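Local coordinates for major capsid protein (Faustovirus, PDB 5J7O) that forms, as a trimer of double jelly-roll subunits, what is probably the main building block of the Faustovirus capsid shell, at residues 438-443 with 611-616; 525-530 with 592-597; 532-537 with 586-591. One frame throughout, in Å; residues are numbered along the deposited sequence.

Interaction 1 of 3, residues 438-443 with 611-616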
loop_
_atom_site.group_PDB
_atom_site.type_symbol
_atom_site.label_atom_id
_atom_site.label_comp_id
_atom_site.label_asym_id
_atom_site.label_seq_id
_atom_site.Cartn_x
_atom_site.Cartn_y
_atom_site.Cartn_z
ATOM N N SER B 438 -17.630 15.769 -30.592
ATOM C CA SER B 438 -17.350 16.912 -31.454
ATOM C C SER B 438 -16.012 17.570 -31.144
ATOM O O SER B 438 -15.471 18.274 -32.003
ATOM C CB SER B 438 -18.470 17.946 -31.337
ATOM O OG SER B 438 -19.720 17.394 -31.714
ATOM N N GLN B 439 -15.467 17.358 -29.946
ATOM C CA GLN B 439 -14.209 17.997 -29.578
ATOM C C GLN B 439 -13.024 17.436 -30.353
ATOM O O GLN B 439 -11.979 18.090 -30.417
ATOM C CB GLN B 439 -13.966 17.848 -28.072
ATOM C CG GLN B 439 -13.483 16.466 -27.629
ATOM C CD GLN B 439 -14.566 15.401 -27.676
ATOM O OE1 GLN B 439 -15.667 15.633 -28.174
ATOM N NE2 GLN B 439 -14.256 14.223 -27.147
ATOM N N LEU B 440 -13.165 16.259 -30.954
ATOM C CA LEU B 440 -12.036 15.580 -31.578
ATOM C C LEU B 440 -11.807 16.115 -32.987
ATOM O O LEU B 440 -12.683 16.007 -33.851
ATOM C CB LEU B 440 -12.283 14.074 -31.601
ATOM C CG LEU B 440 -12.525 13.481 -30.212
ATOM C CD1 LEU B 440 -12.581 11.962 -30.256
ATOM C CD2 LEU B 440 -11.446 13.956 -29.260
ATOM N N LYS B 441 -10.623 16.690 -33.215
ATOM C CA LYS B 441 -10.232 17.196 -34.522
ATOM C C LYS B 441 -8.930 16.612 -35.050
ATOM O O LYS B 441 -8.680 16.710 -36.257
ATOM C CB LYS B 441 -10.085 18.728 -34.492
ATOM C CG LYS B 441 -11.381 19.505 -34.652
ATOM C CD LYS B 441 -12.139 19.617 -33.341
ATOM C CE LYS B 441 -13.317 20.568 -33.474
ATOM N NZ LYS B 441 -14.013 20.773 -32.175
ATOM N N TRP B 442 -8.108 16.015 -34.200
ATOM C CA TRP B 442 -6.746 15.614 -34.519
ATOM C C TRP B 442 -6.553 14.153 -34.159
ATOM O O TRP B 442 -7.426 13.537 -33.538
ATOM C CB TRP B 442 -5.761 16.514 -33.752
ATOM C CG TRP B 442 -5.921 17.960 -34.106
ATOM C CD1 TRP B 442 -6.267 18.470 -35.323
ATOM C CD2 TRP B 442 -5.772 19.082 -33.229
ATOM N NE1 TRP B 442 -6.330 19.839 -35.262
ATOM C CE2 TRP B 442 -6.031 20.241 -33.987
ATOM C CE3 TRP B 442 -5.438 19.221 -31.878
ATOM C CZ2 TRP B 442 -5.968 21.521 -33.441
ATOM C CZ3 TRP B 442 -5.377 20.493 -31.337
ATOM C CH2 TRP B 442 -5.641 21.626 -32.117
ATOM N N PRO B 443 -5.430 13.547 -34.561
ATOM C CA PRO B 443 -5.191 12.142 -34.199
ATOM C C PRO B 443 -5.241 11.943 -32.692
ATOM O O PRO B 443 -4.670 12.721 -31.928
ATOM C CB PRO B 443 -3.794 11.864 -34.758
ATOM C CG PRO B 443 -3.660 12.800 -35.883
ATOM C CD PRO B 443 -4.378 14.048 -35.465
ATOM N N SER B 611 -15.543 12.814 -21.533
ATOM C CA SER B 611 -14.617 12.227 -22.497
ATOM C C SER B 611 -13.484 13.215 -22.738
ATOM O O SER B 611 -13.706 14.299 -23.287
ATOM C CB SER B 611 -15.328 11.882 -23.805
ATOM O OG SER B 611 -14.395 11.601 -24.835
ATOM N N ILE B 612 -12.275 12.840 -22.330
ATOM C CA ILE B 612 -11.097 13.693 -22.434
ATOM C C ILE B 612 -10.046 12.928 -23.224
ATOM O O ILE B 612 -9.444 11.976 -22.710
ATOM C CB ILE B 612 -10.559 14.100 -21.057
ATOM C CG1 ILE B 612 -11.638 14.844 -20.270
ATOM C CG2 ILE B 612 -9.310 14.955 -21.204
ATOM C CD1 ILE B 612 -11.244 15.155 -18.856
ATOM N N ALA B 613 -9.820 13.341 -24.464
ATOM C CA ALA B 613 -8.866 12.676 -25.336
ATOM C C ALA B 613 -7.529 13.404 -25.330
ATOM O O ALA B 613 -7.462 14.625 -25.167
ATOM C CB ALA B 613 -9.398 12.597 -26.766
ATOM N N LYS B 614 -6.461 12.632 -25.508
ATOM C CA LYS B 614 -5.117 13.165 -25.685
ATOM C C LYS B 614 -4.778 13.086 -27.168
ATOM O O LYS B 614 -4.584 11.992 -27.710
ATOM C CB LYS B 614 -4.104 12.395 -24.841
ATOM C CG LYS B 614 -4.273 12.596 -23.345
ATOM C CD LYS B 614 -4.047 14.046 -22.961
ATOM C CE LYS B 614 -2.621 14.477 -23.256
ATOM N NZ LYS B 614 -1.631 13.636 -22.529
ATOM N N CYS B 615 -4.715 14.240 -27.821
ATOM C CA CYS B 615 -4.496 14.311 -29.256
ATOM C C CYS B 615 -3.053 14.690 -29.569
ATOM O O CYS B 615 -2.305 15.160 -28.709
ATOM C CB CYS B 615 -5.454 15.317 -29.899
ATOM S SG CYS B 615 -7.204 14.931 -29.660
ATOM N N ILE B 616 -2.671 14.470 -30.823
ATOM C CA ILE B 616 -1.342 14.798 -31.326
ATOM C C ILE B 616 -1.452 16.034 -32.202
ATOM O O ILE B 616 -2.299 16.092 -33.103
ATOM C CB ILE B 616 -0.728 13.627 -32.114
ATOM C CG1 ILE B 616 -0.354 12.481 -31.174
ATOM C CG2 ILE B 616 0.489 14.092 -32.901
ATOM C CD1 ILE B 616 0.289 11.305 -31.879
#
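Pro443 and Ile616 are joined backbone to backbone: Ile616 N donates to Pro443 O at 2.9 Å, with an angle of 152° at the hydrogen. A bent CA-H...O contact, with Cys615 CA 3.1 Å from Pro443 O, merely supplements this bond. Leu440 reaches the strand by its far end. Its CB packs on the carbonyl oxygen of Ala589; CG stands anti to the carbonyl carbon (chi1 -57°), and of the two methyls beyond it CD1 leans on the ring of Phe592, whereas CD2 meets Ala613, 3.5 Å from Ala613 CB, and lies loosely beside Cys615 SG at 4.4 Å. Residues 438-443 form the connection between strands 432-436 and 444-453, two strands of different four-stranded sheets in the double jelly-roll, and strand 607-620 runs in the same sheet as 444-453. The loop therefore crosses from one sheet to the other while Gln439, Leu440, Pro443 and, through its CB, Trp442 rest on 611-616. Trp442 CB is 4.0 Å from Cys615 CB and 3.5 Å from Ile616 O, and the indole ring carries Lys441 CB over one face, toward the rim. At the other end Gln439 NE2 comes within 3.5 Å of Ser611 OG, and both groups are hydrogen-bonded to Gln437 OE1, which thus ties loop and strand through a shared acceptor. Pro443 packs on Ala15 and Ile616 on Ile19, both of the second subunit.

Interaction 2 of 3, residues 525-530 with 592-597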
loop_
_atom_site.group_PDB
_atom_site.type_symbol
_atom_site.label_atom_id
_atom_site.label_comp_id
_atom_site.label_asym_id
_atom_site.label_seq_id
_atom_site.Cartn_x
_atom_site.Cartn_y
_atom_site.Cartn_z
ATOM N N ASP B 525 -22.088 0.165 -18.019
ATOM C CA ASP B 525 -22.076 -1.285 -18.169
ATOM C C ASP B 525 -21.184 -1.719 -19.326
ATOM O O ASP B 525 -20.275 -2.535 -19.143
ATOM C CB ASP B 525 -23.501 -1.812 -18.377
ATOM C CG ASP B 525 -24.348 -1.717 -17.123
ATOM O OD1 ASP B 525 -23.775 -1.720 -16.013
ATOM O OD2 ASP B 525 -25.589 -1.643 -17.249
ATOM N N THR B 526 -21.436 -1.188 -20.520
ATOM C CA THR B 526 -20.663 -1.514 -21.708
ATOM C C THR B 526 -20.290 -0.230 -22.436
ATOM O O THR B 526 -20.954 0.800 -22.298
ATOM C CB THR B 526 -21.438 -2.435 -22.665
ATOM O OG1 THR B 526 -22.492 -1.695 -23.292
ATOM C CG2 THR B 526 -22.037 -3.622 -21.918
ATOM N N VAL B 527 -19.213 -0.303 -23.218
ATOM C CA VAL B 527 -18.766 0.816 -24.042
ATOM C C VAL B 527 -18.385 0.284 -25.420
ATOM O O VAL B 527 -17.794 -0.790 -25.543
ATOM C CB VAL B 527 -17.587 1.575 -23.395
ATOM C CG1 VAL B 527 -17.014 2.612 -24.353
ATOM C CG2 VAL B 527 -18.034 2.250 -22.111
ATOM N N ARG B 528 -18.744 1.045 -26.454
ATOM C CA ARG B 528 -18.416 0.729 -27.838
ATOM C C ARG B 528 -17.874 1.982 -28.509
ATOM O O ARG B 528 -18.352 3.089 -28.246
ATOM C CB ARG B 528 -19.650 0.201 -28.586
ATOM C CG ARG B 528 -19.431 -0.125 -30.056
ATOM C CD ARG B 528 -20.552 -1.017 -30.570
ATOM N NE ARG B 528 -21.359 -0.375 -31.603
ATOM C CZ ARG B 528 -21.312 -0.693 -32.893
ATOM N NH1 ARG B 528 -20.488 -1.641 -33.314
ATOM N NH2 ARG B 528 -22.084 -0.057 -33.764
ATOM N N VAL B 529 -16.868 1.809 -29.362
ATOM C CA VAL B 529 -16.214 2.920 -30.046
ATOM C C VAL B 529 -16.398 2.732 -31.545
ATOM O O VAL B 529 -15.897 1.759 -32.122
ATOM C CB VAL B 529 -14.724 3.019 -29.681
ATOM C CG1 VAL B 529 -14.075 4.158 -30.441
ATOM C CG2 VAL B 529 -14.561 3.211 -28.179
ATOM N N LYS B 530 -17.109 3.668 -32.172
ATOM C CA LYS B 530 -17.442 3.599 -33.590
ATOM C C LYS B 530 -17.067 4.921 -34.244
ATOM O O LYS B 530 -17.544 5.979 -33.822
ATOM C CB LYS B 530 -18.932 3.302 -33.784
ATOM C CG LYS B 530 -19.393 3.277 -35.227
ATOM C CD LYS B 530 -20.895 3.064 -35.304
ATOM C CE LYS B 530 -21.371 2.980 -36.741
ATOM N NZ LYS B 530 -22.838 2.734 -36.818
ATOM N N PHE B 592 -16.956 10.588 -34.801
ATOM C CA PHE B 592 -16.506 9.682 -33.752
ATOM C C PHE B 592 -17.611 9.513 -32.720
ATOM O O PHE B 592 -18.185 10.504 -32.254
ATOM C CB PHE B 592 -15.236 10.232 -33.098
ATOM C CG PHE B 592 -14.492 9.235 -32.262
ATOM C CD1 PHE B 592 -14.846 9.014 -30.941
ATOM C CD2 PHE B 592 -13.418 8.540 -32.788
ATOM C CE1 PHE B 592 -14.153 8.104 -30.169
ATOM C CE2 PHE B 592 -12.719 7.630 -32.022
ATOM C CZ PHE B 592 -13.085 7.415 -30.709
ATOM N N TYR B 593 -17.899 8.266 -32.349
ATOM C CA TYR B 593 -18.990 7.965 -31.430
ATOM C C TYR B 593 -18.511 7.056 -30.309
ATOM O O TYR B 593 -17.830 6.056 -30.560
ATOM C CB TYR B 593 -20.165 7.306 -32.160
ATOM C CG TYR B 593 -20.954 8.263 -33.021
ATOM C CD1 TYR B 593 -20.556 8.545 -34.319
ATOM C CD2 TYR B 593 -22.097 8.884 -32.534
ATOM C CE1 TYR B 593 -21.273 9.420 -35.111
ATOM C CE2 TYR B 593 -22.820 9.760 -33.318
ATOM C CZ TYR B 593 -22.404 10.025 -34.605
ATOM O OH TYR B 593 -23.122 10.897 -35.390
ATOM N N ILE B 594 -18.872 7.410 -29.079
ATOM C CA ILE B 594 -18.707 6.551 -27.913
ATOM C C ILE B 594 -20.100 6.143 -27.456
ATOM O O ILE B 594 -20.920 7.000 -27.100
ATOM C CB ILE B 594 -17.941 7.257 -26.783
ATOM C CG1 ILE B 594 -16.514 7.586 -27.225
ATOM C CG2 ILE B 594 -17.931 6.396 -25.528
ATOM C CD1 ILE B 594 -15.710 8.331 -26.179
ATOM N N GLU B 595 -20.372 4.844 -27.474
ATOM C CA GLU B 595 -21.682 4.307 -27.133
ATOM C C GLU B 595 -21.603 3.599 -25.790
ATOM O O GLU B 595 -20.667 2.833 -25.541
ATOM C CB GLU B 595 -22.173 3.345 -28.216
ATOM C CG GLU B 595 -22.120 3.930 -29.614
ATOM C CD GLU B 595 -22.573 2.949 -30.673
ATOM O OE1 GLU B 595 -22.428 3.261 -31.874
ATOM O OE2 GLU B 595 -23.075 1.865 -30.305
ATOM N N TYR B 596 -22.586 3.854 -24.930
ATOM C CA TYR B 596 -22.611 3.290 -23.590
ATOM C C TYR B 596 -23.980 2.689 -23.305
ATOM O O TYR B 596 -24.986 3.056 -23.916
ATOM C CB TYR B 596 -22.291 4.351 -22.525
ATOM C CG TYR B 596 -23.425 5.327 -22.284
ATOM C CD1 TYR B 596 -24.391 5.078 -21.313
ATOM C CD2 TYR B 596 -23.531 6.493 -23.028
ATOM C CE1 TYR B 596 -25.430 5.959 -21.098
ATOM C CE2 TYR B 596 -24.566 7.384 -22.814
ATOM C CZ TYR B 596 -25.511 7.111 -21.848
ATOM O OH TYR B 596 -26.545 7.993 -21.631
ATOM N N THR B 597 -23.998 1.762 -22.352
ATOM C CA THR B 597 -25.224 1.298 -21.720
ATOM C C THR B 597 -25.045 1.407 -20.214
ATOM O O THR B 597 -23.954 1.159 -19.692
ATOM C CB THR B 597 -25.569 -0.144 -22.115
ATOM O OG1 THR B 597 -24.397 -0.964 -22.025
ATOM C CG2 THR B 597 -26.115 -0.193 -23.532
HETATM O O HOH W 1 -24.447 2.011 -32.869
#
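Arg528 and Glu595 face each other as a hydrogen-bonded pair of two antiparallel strands, 526-530 and 592-597, whose axes approach to 4.6 Å at 161°. The backbone ladder supplies Arg528 N to Glu595 O and its return, Glu595 N to Arg528 O, both 2.8 Å, and repeats at Lys530 and Tyr593. At the far end Asp525 and Thr526 both face Thr597, a classic beta bulge, with Asp525 N bonded to Thr597 O at 2.7 Å.

On the face bearing Arg528 and Glu595 the contacts are polar. The two side chains lie side by side, and Arg528 NE donates to Glu595 OE2 at 3.1 Å, within the guanidinium plane but from above the carboxylate plane; the planes are 69° apart. A water links Arg528 NH2 to Glu595 OE1. Arg528 NH1 and Glu535 are modelled implausibly close, leaving that salt bridge's geometry doubtful.

The other face, mainly apolar, lines the inside of a jelly-roll sandwich. Val527 CG1 sits 4.1 Å from Ile594 CG2, Phe592 turns CZ to 3.4 Å from Val529 CG1, and Leu449 and Leu569 of the facing sheet pack here; Tyr596 OH bonds to Asn430 O.

The NE bond and the water probably restrain the guanidinium's rotation, with Glu535 a further opposite charge nearby.

Interaction 3 of 3, residues 532-537 with 586-591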
loop_
_atom_site.group_PDB
_atom_site.type_symbol
_atom_site.label_atom_id
_atom_site.label_comp_id
_atom_site.label_asym_id
_atom_site.label_seq_id
_atom_site.Cartn_x
_atom_site.Cartn_y
_atom_site.Cartn_z
ATOM N N HIS B 532 -16.368 6.795 -38.148
ATOM C CA HIS B 532 -16.486 6.740 -39.607
ATOM C C HIS B 532 -17.146 5.436 -40.049
ATOM O O HIS B 532 -16.741 4.815 -41.035
ATOM C CB HIS B 532 -15.122 6.922 -40.279
ATOM C CG HIS B 532 -15.192 7.476 -41.667
ATOM N ND1 HIS B 532 -15.694 8.730 -41.946
ATOM C CD2 HIS B 532 -14.807 6.953 -42.857
ATOM C CE1 HIS B 532 -15.623 8.952 -43.246
ATOM N NE2 HIS B 532 -15.090 7.889 -43.822
ATOM N N GLY B 533 -18.169 5.016 -39.306
ATOM C CA GLY B 533 -18.837 3.756 -39.585
ATOM C C GLY B 533 -17.944 2.547 -39.450
ATOM O O GLY B 533 -18.151 1.546 -40.143
ATOM N N ILE B 534 -16.947 2.612 -38.572
ATOM C CA ILE B 534 -15.972 1.546 -38.401
ATOM C C ILE B 534 -15.842 1.241 -36.917
ATOM O O ILE B 534 -15.772 2.154 -36.087
ATOM C CB ILE B 534 -14.609 1.928 -39.016
ATOM C CG1 ILE B 534 -14.723 1.957 -40.541
ATOM C CG2 ILE B 534 -13.516 0.971 -38.562
ATOM C CD1 ILE B 534 -13.576 2.640 -41.232
ATOM N N GLU B 535 -15.824 -0.045 -36.586
ATOM C CA GLU B 535 -15.742 -0.496 -35.203
ATOM C C GLU B 535 -14.276 -0.549 -34.789
ATOM O O GLU B 535 -13.517 -1.395 -35.271
ATOM C CB GLU B 535 -16.409 -1.859 -35.048
ATOM C CG GLU B 535 -16.920 -2.150 -33.649
ATOM C CD GLU B 535 -17.692 -3.451 -33.579
ATOM O OE1 GLU B 535 -17.079 -4.519 -33.790
ATOM O OE2 GLU B 535 -18.914 -3.404 -33.328
ATOM N N LEU B 536 -13.875 0.368 -33.911
ATOM C CA LEU B 536 -12.558 0.303 -33.295
ATOM C C LEU B 536 -12.594 -0.448 -31.974
ATOM O O LEU B 536 -11.587 -1.044 -31.574
ATOM C CB LEU B 536 -12.009 1.716 -33.086
ATOM C CG LEU B 536 -12.051 2.579 -34.349
ATOM C CD1 LEU B 536 -11.568 3.990 -34.065
ATOM C CD2 LEU B 536 -11.229 1.939 -35.458
ATOM N N TYR B 537 -13.740 -0.429 -31.297
ATOM C CA TYR B 537 -13.991 -1.256 -30.125
ATOM C C TYR B 537 -15.422 -1.752 -30.204
ATOM O O TYR B 537 -16.354 -0.944 -30.274
ATOM C CB TYR B 537 -13.771 -0.477 -28.824
ATOM C CG TYR B 537 -12.333 -0.396 -28.380
ATOM C CD1 TYR B 537 -11.732 -1.458 -27.718
ATOM C CD2 TYR B 537 -11.578 0.745 -28.611
ATOM C CE1 TYR B 537 -10.416 -1.389 -27.305
ATOM C CE2 TYR B 537 -10.262 0.824 -28.203
ATOM C CZ TYR B 537 -9.686 -0.245 -27.550
ATOM O OH TYR B 537 -8.375 -0.169 -27.141
ATOM N N ILE B 586 -7.694 11.368 -38.610
ATOM C CA ILE B 586 -8.578 12.529 -38.506
ATOM C C ILE B 586 -9.894 12.290 -39.234
ATOM O O ILE B 586 -10.952 12.761 -38.796
ATOM C CB ILE B 586 -7.860 13.789 -39.024
ATOM C CG1 ILE B 586 -6.645 14.097 -38.151
ATOM C CG2 ILE B 586 -8.807 14.985 -39.061
ATOM C CD1 ILE B 586 -6.096 15.501 -38.322
ATOM N N SER B 587 -9.859 11.555 -40.348
ATOM C CA SER B 587 -11.087 11.274 -41.084
ATOM C C SER B 587 -12.114 10.600 -40.187
ATOM O O SER B 587 -13.288 10.988 -40.165
ATOM C CB SER B 587 -10.776 10.404 -42.301
ATOM O OG SER B 587 -10.215 9.163 -41.911
ATOM N N ARG B 588 -11.681 9.597 -39.419
ATOM C CA ARG B 588 -12.587 8.917 -38.503
ATOM C C ARG B 588 -12.854 9.750 -37.258
ATOM O O ARG B 588 -13.947 9.679 -36.685
ATOM C CB ARG B 588 -12.016 7.555 -38.115
ATOM C CG ARG B 588 -11.785 6.623 -39.287
ATOM C CD ARG B 588 -11.092 5.346 -38.853
ATOM N NE ARG B 588 -11.083 4.351 -39.920
ATOM C CZ ARG B 588 -10.284 3.290 -39.947
ATOM N NH1 ARG B 588 -9.414 3.089 -38.965
ATOM N NH2 ARG B 588 -10.345 2.435 -40.959
ATOM N N ALA B 589 -11.873 10.545 -36.827
ATOM C CA ALA B 589 -12.049 11.362 -35.631
ATOM C C ALA B 589 -13.126 12.422 -35.815
ATOM O O ALA B 589 -13.710 12.876 -34.825
ATOM C CB ALA B 589 -10.725 12.024 -35.242
ATOM N N ARG B 590 -13.395 12.836 -37.055
ATOM C CA ARG B 590 -14.404 13.858 -37.312
ATOM C C ARG B 590 -15.830 13.323 -37.231
ATOM O O ARG B 590 -16.771 14.117 -37.120
ATOM C CB ARG B 590 -14.160 14.504 -38.679
ATOM C CG ARG B 590 -13.196 15.684 -38.624
ATOM C CD ARG B 590 -12.691 16.099 -39.998
ATOM N NE ARG B 590 -13.736 16.071 -41.018
ATOM C CZ ARG B 590 -13.724 15.258 -42.069
ATOM N NH1 ARG B 590 -12.716 14.415 -42.244
ATOM N NH2 ARG B 590 -14.714 15.293 -42.952
ATOM N N GLU B 591 -16.014 11.999 -37.281
ATOM C CA GLU B 591 -17.317 11.367 -37.069
ATOM C C GLU B 591 -17.122 10.223 -36.069
ATOM O O GLU B 591 -17.133 9.042 -36.427
ATOM C CB GLU B 591 -17.925 10.874 -38.382
ATOM C CG GLU B 591 -19.402 10.528 -38.270
ATOM C CD GLU B 591 -19.894 9.663 -39.413
ATOM O OE1 GLU B 591 -21.114 9.404 -39.478
ATOM O OE2 GLU B 591 -19.062 9.237 -40.241
#
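His532 meets the 586-591 segment through both backbone and side chain. The one hydrogen bond between the segments is His532 N to Glu591 O, 2.9 Å long with an angle of 164° at the hydrogen, joining the turn before strand 534-541 to the residue just ahead of strand 592-597.

Van der Waals packing centres on Arg588, extended from CG to NE. Its CG lies 3.5 Å from His532 CB, so the aliphatic part of the arginine runs past the base of the histidine. Farther out Ile534 crosses it at about a right angle: CG2 lies over the centre of one guanidinium face, and CD1 is 3.2 Å from Arg588 NH2. Leu536 CD2 adds a looser touch, 4.1 Å from Arg588 NH1. The Glu591 carboxylate packs beside the imidazole, their planes 83° apart.

Among polar groups, Arg588 NH2 is bonded to the backbone oxygen of Lys7 of the second subunit, while NE, buried here, has no partner in the model. From that subunit Ile9 packs on Arg588 and Phe6 on Leu536.

Helix 586-589 thus reaches the hairpin of strands 526-531 and 534-541 chiefly through Arg588, with Glu591 following just after it. Leu536 and Tyr537 both face Val529 in a classic beta bulge, where strand 534-541 turns a corner.

Overall arrangement
The three contacts lie on the same side of the chain's centre, and both others are nested along the chain within the loop closed by interaction 1. Interaction 1 is the most buried and mainly apolar, Leu440 bridging it to Phe592 of interaction 2. Interaction 2 is partly buried and ladder-like, with a polar and a mainly apolar face. Interaction 3, with three exposed residues, has a single backbone bond and packing around one arginine. Interactions 2 and 3 share the sheet containing strands 526-531 and 534-541, linked by backbone pairing of Val529 with Leu536 and Tyr537, while Ile586 packs on Pro443 between interactions 1 and 3. These two contacts also touch the second subunit, whereas interaction 2 touches no other chain.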